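Local coordinates for protein ubiquitin-conjugating enzyme E2, putative (Plasmodium falciparum, PDB 2Q0V) that probably takes part in ubiquitin conjugation as a UEV-like member of the E2 family, at residues Y74-F79 with P89-D94. Numbering follows the deposited sequence.
Sequences YSLTIF and PTVKFD
The hairpin of the third and fourth strands of the antiparallel E2-fold sheet pairs T77 with K92 and F79 with T90 as hydrogen-bonded pairs, and L76 with F93 and I78 with V91 as non-hydrogen-bonded ones. Within the first pair T77 N gives to K92 O at 2.9 Å and K92 N returns the bond to T77 O at 3.1 Å; beyond the end of the strand, D94 N still reaches S75 O. The two faces differ in chemistry. On one, L76 sets CD1 over the centre of the F93 ring, 3.7 Å from its centroid, a CH-pi contact made with CG lodged between backbone N and carbonyl carbon (chi1 48°). Y74 CB meets the same ring in its plane, at the edge, 3.6 Å from F93 CE2. Further along, I78 CG2 lies beside P89 CB, and helix 125-135 covers this face through L132, I125 and I128. The other face is mixed, polar around T77, T90 and K92, with T90 OG1 at the edge of the F79 ring. Here T77 OG1 donates to the syn lone pair of D94 OD2 at 2.8 Å, their side chains crossing at about a right angle. One water donates to L76 O, while a second donates to T77 O and lies 2.8 Å from T90 OG1. The hairpin thus joins an apolar core seam to a hydrated surface, where the T77 hydroxyl bond probably helps to stabilise the D94 carboxylate as an anion.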
ATOM      1  N   TYR A  74       4.816   8.831  -4.961  1.00 34.33           N
ATOM      2  CA  TYR A  74       5.322   8.303  -3.700  1.00 33.29           C
ATOM      3  C   TYR A  74       5.628   6.855  -3.873  1.00 33.40           C
ATOM      4  O   TYR A  74       4.794   6.111  -4.382  1.00 33.59           O
ATOM      5  CB  TYR A  74       4.325   8.526  -2.564  1.00 32.91           C
ATOM      6  CG  TYR A  74       4.126   9.993  -2.281  1.00 31.28           C
ATOM      7  CD1 TYR A  74       3.151  10.710  -2.955  1.00 29.64           C
ATOM      8  CD2 TYR A  74       4.928  10.661  -1.362  1.00 30.48           C
ATOM      9  CE1 TYR A  74       2.967  12.042  -2.735  1.00 29.45           C
ATOM     10  CE2 TYR A  74       4.758  12.023  -1.136  1.00 30.86           C
ATOM     11  CZ  TYR A  74       3.768  12.702  -1.836  1.00 30.98           C
ATOM     12  OH  TYR A  74       3.559  14.058  -1.642  1.00 32.20           O
ATOM     13  N   SER A  75       6.846   6.473  -3.483  1.00 33.75           N
ATOM     14  CA  SER A  75       7.296   5.080  -3.473  1.00 34.00           C
ATOM     15  C   SER A  75       7.115   4.459  -2.083  1.00 33.97           C
ATOM     16  O   SER A  75       7.392   5.102  -1.057  1.00 33.01           O
ATOM     17  CB  SER A  75       8.775   4.972  -3.860  1.00 34.68           C
ATOM     18  OG  SER A  75       8.952   5.081  -5.262  1.00 37.21           O
ATOM     19  N   LEU A  76       6.652   3.209  -2.055  1.00 33.23           N
ATOM     20  CA  LEU A  76       6.480   2.548  -0.807  1.00 33.42           C
ATOM     21  C   LEU A  76       6.689   1.055  -0.878  1.00 34.28           C
ATOM     22  O   LEU A  76       6.809   0.494  -1.952  1.00 34.55           O
ATOM     23  CB  LEU A  76       5.176   2.957  -0.107  1.00 33.36           C
ATOM     24  CG  LEU A  76       3.751   3.066  -0.618  1.00 33.10           C
ATOM     25  CD1 LEU A  76       2.947   3.519   0.578  1.00 30.69           C
ATOM     26  CD2 LEU A  76       3.550   4.031  -1.790  1.00 31.32           C
ATOM     27  N   THR A  77       6.824   0.446   0.294  1.00 35.32           N
ATOM     28  CA  THR A  77       7.179  -0.950   0.424  1.00 36.59           C
ATOM     29  C   THR A  77       6.131  -1.593   1.319  1.00 36.10           C
ATOM     30  O   THR A  77       5.862  -1.105   2.405  1.00 36.43           O
ATOM     31  CB  THR A  77       8.634  -1.092   1.012  1.00 36.92           C
ATOM     32  OG1 THR A  77       9.564  -0.525   0.084  1.00 39.29           O
ATOM     33  CG2 THR A  77       9.023  -2.533   1.247  1.00 37.66           C
ATOM     34  N   ILE A  78       5.512  -2.660   0.831  1.00 36.26           N
ATOM     35  CA  ILE A  78       4.542  -3.438   1.626  1.00 35.91           C
ATOM     36  C   ILE A  78       5.126  -4.829   1.925  1.00 36.24           C
ATOM     37  O   ILE A  78       5.610  -5.514   1.050  1.00 35.41           O
ATOM     38  CB  ILE A  78       3.123  -3.474   0.941  1.00 35.07           C
ATOM     39  CG1 ILE A  78       2.545  -2.054   0.932  1.00 36.24           C
ATOM     40  CG2 ILE A  78       2.176  -4.411   1.668  1.00 34.14           C
ATOM     41  CD1 ILE A  78       1.103  -1.913   0.446  1.00 35.67           C
ATOM     42  N   PHE A  79       5.119  -5.229   3.178  1.00 38.23           N
ATOM     43  CA  PHE A  79       5.663  -6.519   3.512  1.00 40.12           C
ATOM     44  C   PHE A  79       4.585  -7.408   4.066  1.00 40.59           C
ATOM     45  O   PHE A  79       4.029  -7.095   5.115  1.00 40.98           O
ATOM     46  CB  PHE A  79       6.784  -6.398   4.557  1.00 41.78           C
ATOM     47  CG  PHE A  79       7.282  -7.743   5.041  1.00 43.36           C
ATOM     48  CD1 PHE A  79       8.173  -8.478   4.263  1.00 43.91           C
ATOM     49  CD2 PHE A  79       6.810  -8.291   6.232  1.00 45.17           C
ATOM     50  CE1 PHE A  79       8.603  -9.725   4.671  1.00 46.01           C
ATOM     51  CE2 PHE A  79       7.239  -9.555   6.653  1.00 47.60           C
ATOM     52  CZ  PHE A  79       8.134 -10.270   5.871  1.00 45.40           C
ATOM     53  N   PRO A  89      -0.437  -6.344   6.366  1.00 42.42           N
ATOM     54  CA  PRO A  89       0.977  -6.195   6.049  1.00 41.54           C
ATOM     55  C   PRO A  89       1.528  -4.982   6.790  1.00 41.32           C
ATOM     56  O   PRO A  89       0.750  -4.211   7.369  1.00 40.93           O
ATOM     57  CB  PRO A  89       0.977  -5.928   4.540  1.00 41.83           C
ATOM     58  CG  PRO A  89      -0.422  -6.058   4.075  1.00 41.09           C
ATOM     59  CD  PRO A  89      -1.307  -5.929   5.255  1.00 41.91           C
ATOM     60  N   THR A  90       2.852  -4.824   6.797  1.00 41.18           N
ATOM     61  CA  THR A  90       3.467  -3.583   7.265  1.00 40.71           C
ATOM     62  C   THR A  90       3.644  -2.694   6.051  1.00 39.50           C
ATOM     63  O   THR A  90       3.987  -3.173   4.950  1.00 38.86           O
ATOM     64  CB  THR A  90       4.868  -3.772   7.980  1.00 41.20           C
ATOM     65  OG1 THR A  90       5.849  -4.250   7.048  1.00 43.16           O
ATOM     66  CG2 THR A  90       4.778  -4.722   9.146  1.00 42.45           C
ATOM     67  N   VAL A  91       3.411  -1.401   6.261  1.00 38.74           N
ATOM     68  CA  VAL A  91       3.444  -0.425   5.195  1.00 37.85           C
ATOM     69  C   VAL A  91       4.415   0.682   5.576  1.00 38.26           C
ATOM     70  O   VAL A  91       4.321   1.256   6.663  1.00 37.57           O
ATOM     71  CB  VAL A  91       2.012   0.175   4.909  1.00 37.73           C
ATOM     72  CG1 VAL A  91       2.026   1.091   3.676  1.00 35.59           C
ATOM     73  CG2 VAL A  91       0.966  -0.924   4.764  1.00 36.75           C
ATOM     74  N   LYS A  92       5.353   0.975   4.677  1.00 38.85           N
ATOM     75  CA  LYS A  92       6.199   2.151   4.831  1.00 39.71           C
ATOM     76  C   LYS A  92       6.512   2.901   3.538  1.00 39.63           C
ATOM     77  O   LYS A  92       6.710   2.313   2.456  1.00 39.62           O
ATOM     78  CB  LYS A  92       7.477   1.865   5.642  1.00 40.44           C
ATOM     79  CG  LYS A  92       8.375   0.778   5.142  1.00 43.10           C
ATOM     80  CD  LYS A  92       9.237   0.237   6.303  1.00 45.10           C
ATOM     81  CE  LYS A  92       8.398  -0.604   7.317  1.00 47.73           C
ATOM     82  NZ  LYS A  92       9.159  -1.181   8.516  1.00 47.20           N
ATOM     83  N   PHE A  93       6.521   4.218   3.674  1.00 38.87           N
ATOM     84  CA  PHE A  93       6.904   5.090   2.601  1.00 38.79           C
ATOM     85  C   PHE A  93       8.430   5.127   2.550  1.00 39.76           C
ATOM     86  O   PHE A  93       9.108   5.248   3.585  1.00 39.71           O
ATOM     87  CB  PHE A  93       6.364   6.496   2.842  1.00 37.97           C
ATOM     88  CG  PHE A  93       4.947   6.690   2.419  1.00 36.60           C
ATOM     89  CD1 PHE A  93       3.908   6.374   3.275  1.00 34.40           C
ATOM     90  CD2 PHE A  93       4.651   7.201   1.148  1.00 35.43           C
ATOM     91  CE1 PHE A  93       2.599   6.554   2.885  1.00 35.18           C
ATOM     92  CE2 PHE A  93       3.335   7.393   0.748  1.00 35.47           C
ATOM     93  CZ  PHE A  93       2.307   7.075   1.614  1.00 36.22           C
ATOM     94  N   ASP A  94       8.944   4.985   1.336  1.00 40.14           N
ATOM     95  CA  ASP A  94      10.323   5.256   1.024  1.00 40.61           C
ATOM     96  C   ASP A  94      10.427   6.765   0.683  1.00 40.63           C
ATOM     97  O   ASP A  94      11.353   7.430   1.123  1.00 40.99           O
ATOM     98  CB  ASP A  94      10.771   4.363  -0.145  1.00 40.70           C
ATOM     99  CG  ASP A  94      10.553   2.853   0.137  1.00 43.96           C
ATOM    100  OD1 ASP A  94      10.924   2.347   1.230  1.00 47.02           O
ATOM    101  OD2 ASP A  94      10.013   2.146  -0.748  1.00 46.84           O
TER
HETATM  102  O   HOH W   1       9.684   0.945  -2.871  1.00 54.54           O
HETATM  103  O   HOH W   2       6.964  -2.704   5.027  1.00 45.01           O